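Local structure of muconate cycloisomerase (Azorhizobium caulinodans, 3MY9) at residues G130-I136 / I315-I321; G305-A310 / L358-I362; A266-V271 / G293-G299; L257-V261 / I288-L294. The protein belongs to the enolase superfamily, pairing an enolase-type N-terminal domain with a TIM-barrel-like C-terminal domain that binds magnesium ions. All blocks are in the same frame, centred on the assembly; numbering follows the deposited sequence.

Interaction 1. Residues G130-I136 / I315-I321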
loop_
_atom_site.group_PDB
_atom_site.type_symbol
_atom_site.label_atom_id
_atom_site.label_comp_id
_atom_site.label_asym_id
_atom_site.label_seq_id
_atom_site.Cartn_x
_atom_site.Cartn_y
_atom_site.Cartn_z
ATOM N N GLY A 130 25.313 -30.346 10.816
ATOM C CA GLY A 130 25.793 -31.428 9.991
ATOM C C GLY A 130 25.913 -31.033 8.531
ATOM O O GLY A 130 25.204 -30.152 8.060
ATOM N N ARG A 131 26.836 -31.685 7.833
ATOM C CA ARG A 131 26.971 -31.556 6.392
ATOM C C ARG A 131 25.699 -31.951 5.674
ATOM O O ARG A 131 25.029 -32.911 6.054
ATOM C CB ARG A 131 28.054 -32.473 5.834
ATOM C CG ARG A 131 29.480 -32.161 6.240
ATOM C CD ARG A 131 30.464 -32.920 5.323
ATOM N NE ARG A 131 31.862 -32.556 5.587
ATOM C CZ ARG A 131 32.886 -32.970 4.842
ATOM N NH1 ARG A 131 32.675 -33.777 3.804
ATOM N NH2 ARG A 131 34.128 -32.581 5.125
ATOM N N VAL A 132 25.413 -31.187 4.621
ATOM C CA VAL A 132 24.393 -31.482 3.665
ATOM C C VAL A 132 25.007 -31.638 2.267
ATOM O O VAL A 132 24.344 -32.102 1.349
ATOM C CB VAL A 132 23.339 -30.368 3.689
ATOM C CG1 VAL A 132 22.485 -30.460 2.483
ATOM C CG2 VAL A 132 22.494 -30.505 4.997
ATOM N N ARG A 133 26.286 -31.279 2.132
ATOM C CA ARG A 133 27.051 -31.534 0.916
ATOM C C ARG A 133 28.535 -31.687 1.224
ATOM O O ARG A 133 29.022 -31.204 2.243
ATOM C CB ARG A 133 26.821 -30.396 -0.098
ATOM C CG ARG A 133 27.164 -29.010 0.440
ATOM C CD ARG A 133 26.950 -27.954 -0.621
ATOM N NE ARG A 133 25.549 -27.759 -0.981
ATOM C CZ ARG A 133 24.684 -26.986 -0.330
ATOM N NH1 ARG A 133 25.042 -26.286 0.750
ATOM N NH2 ARG A 133 23.445 -26.882 -0.785
ATOM N N ASP A 134 29.245 -32.357 0.318
ATOM C CA ASP A 134 30.668 -32.665 0.480
ATOM C C ASP A 134 31.621 -31.891 -0.440
ATOM O O ASP A 134 32.848 -31.921 -0.244
ATOM C CB ASP A 134 30.861 -34.152 0.219
ATOM C CG ASP A 134 30.020 -35.012 1.144
ATOM O OD1 ASP A 134 30.064 -34.802 2.378
ATOM O OD2 ASP A 134 29.303 -35.890 0.619
ATOM N N ARG A 135 31.038 -31.260 -1.469
ATOM C CA ARG A 135 31.740 -30.438 -2.443
ATOM C C ARG A 135 30.920 -29.162 -2.651
ATOM O O ARG A 135 29.708 -29.163 -2.421
ATOM C CB ARG A 135 31.832 -31.175 -3.791
ATOM C CG ARG A 135 32.353 -32.559 -3.722
ATOM C CD ARG A 135 32.248 -33.285 -5.047
ATOM N NE ARG A 135 32.976 -34.546 -5.017
ATOM C CZ ARG A 135 33.253 -35.279 -6.099
ATOM N NH1 ARG A 135 32.851 -34.888 -7.311
ATOM N NH2 ARG A 135 33.923 -36.408 -5.978
ATOM N N ILE A 136 31.559 -28.085 -3.094
ATOM C CA ILE A 136 30.874 -26.840 -3.354
ATOM C C ILE A 136 31.214 -26.373 -4.768
ATOM O O ILE A 136 32.377 -26.138 -5.063
ATOM C CB ILE A 136 31.292 -25.730 -2.398
ATOM C CG1 ILE A 136 31.226 -26.196 -0.936
ATOM C CG2 ILE A 136 30.383 -24.513 -2.619
ATOM C CD1 ILE A 136 31.838 -25.216 0.049
ATOM N N ILE A 315 29.262 -23.486 4.274
ATOM C CA ILE A 315 28.465 -23.791 3.108
ATOM C C ILE A 315 28.109 -25.270 3.099
ATOM O O ILE A 315 26.995 -25.637 2.757
ATOM C CB ILE A 315 29.156 -23.372 1.810
ATOM C CG1 ILE A 315 29.296 -21.837 1.747
ATOM C CG2 ILE A 315 28.374 -23.882 0.592
ATOM C CD1 ILE A 315 30.208 -21.357 0.581
ATOM N N ALA A 316 29.035 -26.112 3.546
ATOM C CA ALA A 316 28.799 -27.540 3.659
ATOM C C ALA A 316 27.561 -27.864 4.517
ATOM O O ALA A 316 26.863 -28.858 4.264
ATOM C CB ALA A 316 30.039 -28.208 4.238
ATOM N N ALA A 317 27.316 -27.026 5.523
ATOM C CA ALA A 317 26.262 -27.241 6.536
ATOM C C ALA A 317 25.020 -26.373 6.320
ATOM O O ALA A 317 24.128 -26.339 7.183
ATOM C CB ALA A 317 26.838 -26.946 7.931
ATOM N N THR A 318 24.954 -25.648 5.201
ATOM C CA THR A 318 23.896 -24.626 5.008
ATOM C C THR A 318 23.231 -24.852 3.645
ATOM O O THR A 318 23.645 -24.310 2.647
ATOM C CB THR A 318 24.454 -23.212 5.142
ATOM O OG1 THR A 318 25.207 -23.110 6.355
ATOM C CG2 THR A 318 23.316 -22.157 5.169
ATOM N N PRO A 319 22.191 -25.682 3.610
ATOM C CA PRO A 319 21.673 -26.213 2.349
ATOM C C PRO A 319 21.165 -25.145 1.375
ATOM O O PRO A 319 21.291 -25.326 0.159
ATOM C CB PRO A 319 20.516 -27.123 2.795
ATOM C CG PRO A 319 20.164 -26.667 4.185
ATOM C CD PRO A 319 21.417 -26.124 4.777
ATOM N N GLY A 320 20.637 -24.031 1.904
ATOM C CA GLY A 320 20.124 -22.937 1.078
ATOM C C GLY A 320 21.208 -22.201 0.286
ATOM O O GLY A 320 20.904 -21.487 -0.664
ATOM N N ILE A 321 22.472 -22.379 0.647
ATOM C CA ILE A 321 23.546 -21.774 -0.137
ATOM C C ILE A 321 23.856 -22.762 -1.222
ATOM O O ILE A 321 24.798 -23.517 -1.127
ATOM C CB ILE A 321 24.791 -21.428 0.691
ATOM C CG1 ILE A 321 24.403 -20.525 1.856
ATOM C CG2 ILE A 321 25.860 -20.770 -0.181
ATOM C CD1 ILE A 321 25.526 -20.267 2.854
HETATM O O HOH W 1 23.310 -28.418 8.584
#
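Arg133 lays its side chain over the C-terminal end of helix 305-316, with CG 3.9 Å from Ala316 CA, and spreads its guanidinium among carbonyls of the last turn and of the turn after it. NH1 donates to Ile315 O at 2.9 Å and to Thr318 O at 3.1 Å, while NH2 takes Pro319 O at 2.8 Å along a fairly straight N-H path (164°). All three acceptors sit at the edge, near the guanidinium plane, whereas Ile321 O lies over one face. The bend at chi3 (68°) turns the group back into this carbonyl cluster, where its positive charge probably complements the negative end of the helix dipole. In the enolase-superfamily fold this joins the entry to strand 135-142, the first of the barrel sheet, to the exit of a helix late in the barrel domain. Ala316 O is shared by two backbone donors: Val132 N at 2.8 Å, almost linear, and Arg133 N, longer and more bent. A water bridges Gly130 O and Ala317 O. On the apolar side Ile136 CD1 packs 3.7 Å from Ile315 CB, crossing at about a right angle. Val132 CG1 likewise meets Pro319 CB, and Glu89 and Arg88 of a second subunit pack on these two residues.

Interaction 2. Residues G305-A310 / L358-I362; sequences GIALAA and LGISI
Ile306 reaches out from helix 305-316 against Ile360 and Ile362 of the 358-362 loop, and the contact is entirely apolar. Its CG1 lies 3.7 Å from Ile362 CD1, and the two side chains cross at about a right angle, as do Ile306 and Ile360, whose CD1 lies 3.8 Å from Ile306 CG1. Packing is tight where Ile360 holds its CG1 between the backbone N and the carbonyl carbon (chi1 69°), which carries CD1 toward the helix at Ile306 and lets CG2 rest 3.6 Å from Ala309 CB. One turn on from Ile306, Leu358 extends CD2 alongside the backbone of Ala310, 3.6 Å from its CA. The small side chains of Ala309 and Ala310 probably let the loop come close here. Looser contacts include Ile306 CG2 to Leu358 CD1, 4.3 Å apart. Farther from the helix, the loop passes through Gly359 and the exposed Ser361, which stay clear of segment 305-310. Met110 of helix 102-120 and Trp51 of strand 49-54 cover Ile306 as well, so the core continues into that helix and strand. The contact thus belongs to the interface of the two-domain enolase-superfamily architecture, with a barrel-domain helix and a C-terminal loop meeting the N-terminal domain.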
loop_
_atom_site.group_PDB
_atom_site.type_symbol
_atom_site.label_atom_id
_atom_site.label_comp_id
_atom_site.label_asym_id
_atom_site.label_seq_id
_atom_site.Cartn_x
_atom_site.Cartn_y
_atom_site.Cartn_z
ATOM N N GLY A 305 43.838 -19.776 3.898
ATOM C CA GLY A 305 43.364 -21.126 4.155
ATOM C C GLY A 305 42.429 -21.253 5.335
ATOM O O GLY A 305 41.536 -22.095 5.320
ATOM N N ILE A 306 42.637 -20.417 6.349
ATOM C CA ILE A 306 41.878 -20.497 7.588
ATOM C C ILE A 306 40.474 -19.955 7.383
ATOM O O ILE A 306 39.499 -20.585 7.788
ATOM C CB ILE A 306 42.581 -19.744 8.740
ATOM C CG1 ILE A 306 43.977 -20.307 8.969
ATOM C CG2 ILE A 306 41.763 -19.868 10.026
ATOM C CD1 ILE A 306 44.801 -19.521 9.962
ATOM N N ALA A 307 40.368 -18.791 6.751
ATOM C CA ALA A 307 39.069 -18.201 6.438
ATOM C C ALA A 307 38.303 -19.021 5.391
ATOM O O ALA A 307 37.060 -19.090 5.411
ATOM C CB ALA A 307 39.256 -16.768 5.935
ATOM N N LEU A 308 39.043 -19.602 4.459
ATOM C CA LEU A 308 38.451 -20.445 3.435
ATOM C C LEU A 308 37.902 -21.727 4.039
ATOM O O LEU A 308 36.857 -22.192 3.637
ATOM C CB LEU A 308 39.487 -20.793 2.379
ATOM C CG LEU A 308 39.028 -21.707 1.247
ATOM C CD1 LEU A 308 37.816 -21.130 0.550
ATOM C CD2 LEU A 308 40.191 -21.880 0.287
ATOM N N ALA A 309 38.608 -22.304 4.997
ATOM C CA ALA A 309 38.131 -23.522 5.679
ATOM C C ALA A 309 36.800 -23.210 6.369
ATOM O O ALA A 309 35.836 -23.959 6.271
ATOM C CB ALA A 309 39.178 -24.024 6.700
ATOM N N ALA A 310 36.758 -22.076 7.051
ATOM C CA ALA A 310 35.544 -21.641 7.745
ATOM C C ALA A 310 34.375 -21.493 6.761
ATOM O O ALA A 310 33.273 -21.983 7.010
ATOM C CB ALA A 310 35.798 -20.328 8.505
ATOM N N LEU A 358 38.044 -27.110 11.985
ATOM C CA LEU A 358 38.062 -26.553 10.627
ATOM C C LEU A 358 38.576 -27.575 9.601
ATOM O O LEU A 358 38.280 -27.460 8.416
ATOM C CB LEU A 358 38.895 -25.274 10.573
ATOM C CG LEU A 358 38.268 -24.056 11.257
ATOM C CD1 LEU A 358 39.313 -22.991 11.558
ATOM C CD2 LEU A 358 37.124 -23.494 10.421
ATOM N N GLY A 359 39.323 -28.571 10.069
ATOM C CA GLY A 359 39.916 -29.593 9.212
ATOM C C GLY A 359 41.217 -29.166 8.535
ATOM O O GLY A 359 41.506 -29.619 7.445
ATOM N N ILE A 360 41.989 -28.300 9.195
ATOM C CA ILE A 360 43.269 -27.775 8.685
ATOM C C ILE A 360 44.292 -27.844 9.816
ATOM O O ILE A 360 43.915 -27.929 10.984
ATOM C CB ILE A 360 43.135 -26.292 8.211
ATOM C CG1 ILE A 360 42.910 -25.341 9.397
ATOM C CG2 ILE A 360 41.982 -26.134 7.239
ATOM C CD1 ILE A 360 42.714 -23.902 8.991
ATOM N N SER A 361 45.580 -27.823 9.482
ATOM C CA SER A 361 46.625 -27.783 10.500
ATOM C C SER A 361 47.638 -26.679 10.227
ATOM O O SER A 361 47.950 -26.387 9.075
ATOM C CB SER A 361 47.330 -29.135 10.596
ATOM O OG SER A 361 47.393 -29.746 9.321
ATOM N N ILE A 362 48.142 -26.082 11.307
ATOM C CA ILE A 362 49.136 -25.017 11.242
ATOM C C ILE A 362 50.199 -25.207 12.311
ATOM O O ILE A 362 49.896 -25.125 13.500
ATOM C CB ILE A 362 48.513 -23.644 11.490
ATOM C CG1 ILE A 362 47.502 -23.310 10.391
ATOM C CG2 ILE A 362 49.623 -22.584 11.589
ATOM C CD1 ILE A 362 46.804 -22.005 10.591
#

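Interaction 3. Residues A266-V271 / G293-G299; sequences ADAISV and GLPGYGG
Ile269 O receives the N-H of Tyr297 at 2.8 Å, in the carbonyl plane, and also has Gly296 CA close by in a CA-H...O contact. This bond belongs to the parallel pairing of strands 268-270 and 296-297, neighbours in the TIM-barrel-like sheet joined by a beta-alpha-beta crossover through helix 279-292. Ile269 N donates to Pro295 O at 3.0 Å, and Val271 N to Tyr297 O at 2.8 Å (N-H...O 166°), so the backbone bonds pass back and forth between the strands. Tyr297 and Ser270 project from the same side of the sheet. With its CG anti to the backbone N (chi1 175°), the tyrosine ring leads away from strand 268-270, although CD2 remains 4.0 Å from Ser270 CB; its hydroxyl is hydrogen-bonded to Glu326. Ser270 OG has Ala247 O and OD1 of Asp248, a magnesium ligand, as weak hydrogen-bond partners, which places this end of the strand next to the metal site. At the other end Leu294 and Pro295 fold over the backbone entering strand 268-270. Leu294 CD2 lies 3.5 Å from Ala266 O, and Pro295 CD is 3.3 Å from Asp267 O. A water donates to Asp267 O at 2.6 Å and to Gly293 O at 2.8 Å.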
loop_
_atom_site.group_PDB
_atom_site.type_symbol
_atom_site.label_atom_id
_atom_site.label_comp_id
_atom_site.label_asym_id
_atom_site.label_seq_id
_atom_site.Cartn_x
_atom_site.Cartn_y
_atom_site.Cartn_z
ATOM N N ALA A 266 15.305 -8.571 -4.777
ATOM C CA ALA A 266 16.253 -9.562 -5.341
ATOM C C ALA A 266 15.650 -10.965 -5.286
ATOM O O ALA A 266 14.786 -11.198 -4.506
ATOM C CB ALA A 266 17.600 -9.553 -4.602
ATOM N N ASP A 267 16.153 -11.873 -6.114
ATOM C CA ASP A 267 15.690 -13.244 -6.167
ATOM C C ASP A 267 16.656 -14.212 -5.471
ATOM O O ASP A 267 16.332 -15.394 -5.334
ATOM C CB ASP A 267 15.521 -13.671 -7.633
ATOM C CG ASP A 267 14.636 -12.724 -8.410
ATOM O OD1 ASP A 267 13.441 -12.658 -8.097
ATOM O OD2 ASP A 267 15.146 -11.997 -9.289
ATOM N N ALA A 268 17.833 -13.721 -5.076
ATOM C CA ALA A 268 18.928 -14.548 -4.495
ATOM C C ALA A 268 19.891 -13.570 -3.837
ATOM O O ALA A 268 19.872 -12.382 -4.163
ATOM C CB ALA A 268 19.672 -15.370 -5.579
ATOM N N ILE A 269 20.667 -14.047 -2.867
ATOM C CA ILE A 269 21.611 -13.186 -2.161
ATOM C C ILE A 269 22.976 -13.864 -2.076
ATOM O O ILE A 269 23.067 -15.086 -2.040
ATOM C CB ILE A 269 21.126 -12.840 -0.752
ATOM C CG1 ILE A 269 21.094 -14.093 0.141
ATOM C CG2 ILE A 269 19.747 -12.136 -0.776
ATOM C CD1 ILE A 269 20.785 -13.801 1.543
ATOM N N SER A 270 24.047 -13.086 -2.061
ATOM C CA SER A 270 25.362 -13.656 -1.747
ATOM C C SER A 270 25.601 -13.460 -0.266
ATOM O O SER A 270 25.396 -12.378 0.246
ATOM C CB SER A 270 26.463 -12.974 -2.537
ATOM O OG SER A 270 26.366 -11.580 -2.314
ATOM N N VAL A 271 26.026 -14.520 0.408
ATOM C CA VAL A 271 26.256 -14.510 1.842
ATOM C C VAL A 271 27.745 -14.270 2.091
ATOM O O VAL A 271 28.599 -15.009 1.596
ATOM C CB VAL A 271 25.853 -15.856 2.509
ATOM C CG1 VAL A 271 24.513 -16.328 2.021
ATOM C CG2 VAL A 271 26.868 -16.912 2.204
ATOM N N GLY A 293 12.277 -17.998 -0.006
ATOM C CA GLY A 293 12.497 -18.588 -1.314
ATOM C C GLY A 293 13.646 -17.956 -2.064
ATOM O O GLY A 293 13.662 -17.993 -3.283
ATOM N N LEU A 294 14.610 -17.377 -1.351
ATOM C CA LEU A 294 15.783 -16.758 -1.990
ATOM C C LEU A 294 17.005 -17.653 -1.780
ATOM O O LEU A 294 17.443 -17.820 -0.654
ATOM C CB LEU A 294 16.044 -15.358 -1.425
ATOM C CG LEU A 294 14.874 -14.327 -1.388
ATOM C CD1 LEU A 294 15.440 -12.979 -0.948
ATOM C CD2 LEU A 294 14.195 -14.143 -2.716
ATOM N N PRO A 295 17.527 -18.286 -2.849
ATOM C CA PRO A 295 18.771 -19.052 -2.681
ATOM C C PRO A 295 19.995 -18.147 -2.379
ATOM O O PRO A 295 20.048 -16.975 -2.747
ATOM C CB PRO A 295 18.973 -19.755 -4.036
ATOM C CG PRO A 295 17.755 -19.526 -4.803
ATOM C CD PRO A 295 16.993 -18.377 -4.215
ATOM N N GLY A 296 20.957 -18.728 -1.676
ATOM C CA GLY A 296 22.183 -18.072 -1.378
ATOM C C GLY A 296 23.318 -18.555 -2.246
ATOM O O GLY A 296 23.348 -19.713 -2.736
ATOM N N TYR A 297 24.260 -17.642 -2.408
ATOM C CA TYR A 297 25.495 -17.864 -3.125
ATOM C C TYR A 297 26.611 -17.552 -2.131
ATOM O O TYR A 297 26.491 -16.619 -1.360
ATOM C CB TYR A 297 25.495 -16.913 -4.306
ATOM C CG TYR A 297 26.750 -16.870 -5.144
ATOM C CD1 TYR A 297 27.255 -18.025 -5.724
ATOM C CD2 TYR A 297 27.395 -15.659 -5.414
ATOM C CE1 TYR A 297 28.376 -18.000 -6.502
ATOM C CE2 TYR A 297 28.549 -15.627 -6.222
ATOM C CZ TYR A 297 29.014 -16.800 -6.766
ATOM O OH TYR A 297 30.119 -16.816 -7.579
ATOM N N GLY A 298 27.687 -18.333 -2.142
ATOM C CA GLY A 298 28.775 -18.165 -1.177
ATOM C C GLY A 298 29.630 -16.929 -1.377
ATOM O O GLY A 298 30.426 -16.565 -0.498
ATOM N N GLY A 299 29.476 -16.259 -2.513
ATOM C CA GLY A 299 30.081 -14.953 -2.716
ATOM C C GLY A 299 31.551 -15.123 -2.998
ATOM O O GLY A 299 31.974 -16.162 -3.540
HETATM O O HOH W 2 13.992 -16.547 -5.671
#

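Interaction 4. Residues L257-V261 / I288-L294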
loop_
_atom_site.group_PDB
_atom_site.type_symbol
_atom_site.label_atom_id
_atom_site.label_comp_id
_atom_site.label_asym_id
_atom_site.label_seq_id
_atom_site.Cartn_x
_atom_site.Cartn_y
_atom_site.Cartn_z
ATOM N N LEU A 257 18.403 -8.154 4.539
ATOM C CA LEU A 257 17.671 -9.209 3.889
ATOM C C LEU A 257 16.179 -9.026 4.129
ATOM O O LEU A 257 15.412 -9.110 3.185
ATOM C CB LEU A 257 18.140 -10.589 4.342
ATOM C CG LEU A 257 17.382 -11.792 3.737
ATOM C CD1 LEU A 257 17.466 -11.810 2.206
ATOM C CD2 LEU A 257 17.928 -13.071 4.330
ATOM N N MET A 258 15.762 -8.726 5.356
ATOM C CA MET A 258 14.331 -8.470 5.603
ATOM C C MET A 258 13.765 -7.349 4.735
ATOM O O MET A 258 12.623 -7.425 4.284
ATOM C CB MET A 258 14.009 -8.211 7.089
ATOM C CG MET A 258 14.080 -9.498 7.951
ATOM S SD MET A 258 12.889 -10.879 7.674
ATOM C CE MET A 258 12.175 -10.608 6.090
ATOM N N GLU A 259 14.569 -6.320 4.475
ATOM C CA GLU A 259 14.124 -5.236 3.594
ATOM C C GLU A 259 14.119 -5.664 2.118
ATOM O O GLU A 259 13.237 -5.276 1.360
ATOM C CB GLU A 259 14.984 -4.007 3.799
ATOM C CG GLU A 259 14.412 -2.768 3.136
ATOM C CD GLU A 259 13.068 -2.316 3.737
ATOM O OE1 GLU A 259 12.788 -2.524 4.941
ATOM O OE2 GLU A 259 12.277 -1.741 2.972
ATOM N N VAL A 260 15.104 -6.456 1.712
ATOM C CA VAL A 260 15.137 -6.988 0.374
ATOM C C VAL A 260 13.867 -7.845 0.142
ATOM O O VAL A 260 13.238 -7.735 -0.902
ATOM C CB VAL A 260 16.444 -7.783 0.126
ATOM C CG1 VAL A 260 16.381 -8.665 -1.115
ATOM C CG2 VAL A 260 17.658 -6.811 0.064
ATOM N N VAL A 261 13.514 -8.706 1.101
ATOM C CA VAL A 261 12.331 -9.542 0.963
ATOM C C VAL A 261 11.093 -8.671 0.875
ATOM O O VAL A 261 10.278 -8.856 0.003
ATOM C CB VAL A 261 12.187 -10.527 2.124
ATOM C CG1 VAL A 261 10.870 -11.291 2.055
ATOM C CG2 VAL A 261 13.387 -11.476 2.158
ATOM N N ILE A 288 16.045 -16.987 7.105
ATOM C CA ILE A 288 15.158 -16.007 6.549
ATOM C C ILE A 288 15.011 -16.220 5.031
ATOM O O ILE A 288 13.896 -16.231 4.514
ATOM C CB ILE A 288 15.632 -14.577 6.788
ATOM C CG1 ILE A 288 15.665 -14.259 8.277
ATOM C CG2 ILE A 288 14.710 -13.590 6.073
ATOM C CD1 ILE A 288 16.503 -13.081 8.602
ATOM N N ALA A 289 16.145 -16.389 4.355
ATOM C CA ALA A 289 16.194 -16.489 2.927
ATOM C C ALA A 289 15.482 -17.762 2.429
ATOM O O ALA A 289 14.774 -17.694 1.438
ATOM C CB ALA A 289 17.667 -16.424 2.419
ATOM N N ASP A 290 15.682 -18.895 3.110
ATOM C CA ASP A 290 14.986 -20.161 2.786
ATOM C C ASP A 290 13.466 -20.007 2.900
ATOM O O ASP A 290 12.726 -20.418 2.018
ATOM C CB ASP A 290 15.437 -21.327 3.719
ATOM C CG ASP A 290 16.855 -21.799 3.443
ATOM O OD1 ASP A 290 17.477 -21.333 2.446
ATOM O OD2 ASP A 290 17.374 -22.625 4.247
ATOM N N THR A 291 13.003 -19.418 4.001
ATOM C CA THR A 291 11.586 -19.158 4.164
ATOM C C THR A 291 11.067 -18.268 3.030
ATOM O O THR A 291 9.998 -18.509 2.487
ATOM C CB THR A 291 11.286 -18.532 5.542
ATOM O OG1 THR A 291 11.876 -19.350 6.554
ATOM C CG2 THR A 291 9.779 -18.457 5.783
ATOM N N ALA A 292 11.860 -17.285 2.630
ATOM C CA ALA A 292 11.456 -16.343 1.587
ATOM C C ALA A 292 11.657 -16.844 0.164
ATOM O O ALA A 292 11.245 -16.172 -0.760
ATOM C CB ALA A 292 12.174 -15.007 1.743
ATOM N N GLY A 293 12.277 -17.998 -0.006
ATOM C CA GLY A 293 12.497 -18.588 -1.314
ATOM C C GLY A 293 13.646 -17.956 -2.064
ATOM O O GLY A 293 13.662 -17.993 -3.283
ATOM N N LEU A 294 14.610 -17.377 -1.351
ATOM C CA LEU A 294 15.783 -16.758 -1.990
ATOM C C LEU A 294 17.005 -17.653 -1.780
ATOM O O LEU A 294 17.443 -17.820 -0.654
ATOM C CB LEU A 294 16.044 -15.358 -1.425
ATOM C CG LEU A 294 14.874 -14.327 -1.388
ATOM C CD1 LEU A 294 15.440 -12.979 -0.948
ATOM C CD2 LEU A 294 14.195 -14.143 -2.716
#
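Helices 257-261 and 288-292 run nearly parallel, their axes 12° apart and 10.6 Å distant at closest approach. They belong to neighbouring helices on the outside of the TIM-barrel-like domain, and an apolar seam fills the groove between them. Leu257, whose CG is anti to the backbone N (chi1 178°), reaches across to Ile288: its CD2 touches CB at 3.7 Å, with the two side chains sliding past each other in opposite directions. The same methyl also contacts Ala289 CB at 3.9 Å. Met258 bends at chi2 and chi3, which brings SD within 3.6 Å of Ile288 CG2, on the flank of the seam away from Leu294. Near this flank a second subunit joins, its own Ile288 packing on Ile288 and its Thr291 on Met258. Toward the C-terminal ends the spacing is filled by smaller groups, Val261 CG2 resting 3.8 Å from Ala292 CB. Gly293, with positive phi, ends the second helix in a Schellman motif and turns the chain so that Leu294 comes back against the first helix. There Leu294 CD1 meets three residues, 3.9 Å from Leu257 CD1, 4.0 Å from Val261 CG2 and 4.4 Å from Val260 CG1.

How the interactions relate
From the N terminus, the chain first enters interaction 1 at 130-136, just as the barrel sheet begins, and this contact closes only at 315-321, enclosing most of the barrel. Within that span lie interactions 3 and 4, whose segments alternate: 257-261, 266-271, then the overlapping 288-294 and 293-299. They share Gly293 and Leu294 and touch through Ile269 and Leu257, tying two adjacent strands to the helices outside them. Interaction 1 meets interaction 3 where Gly320 O probably bonds Gly296 N. Interaction 2 opens at 305-310, before interaction 1 closes, and ends at 358-362, so these two cross on helix 305-316, extending the connection toward the N-terminal domain.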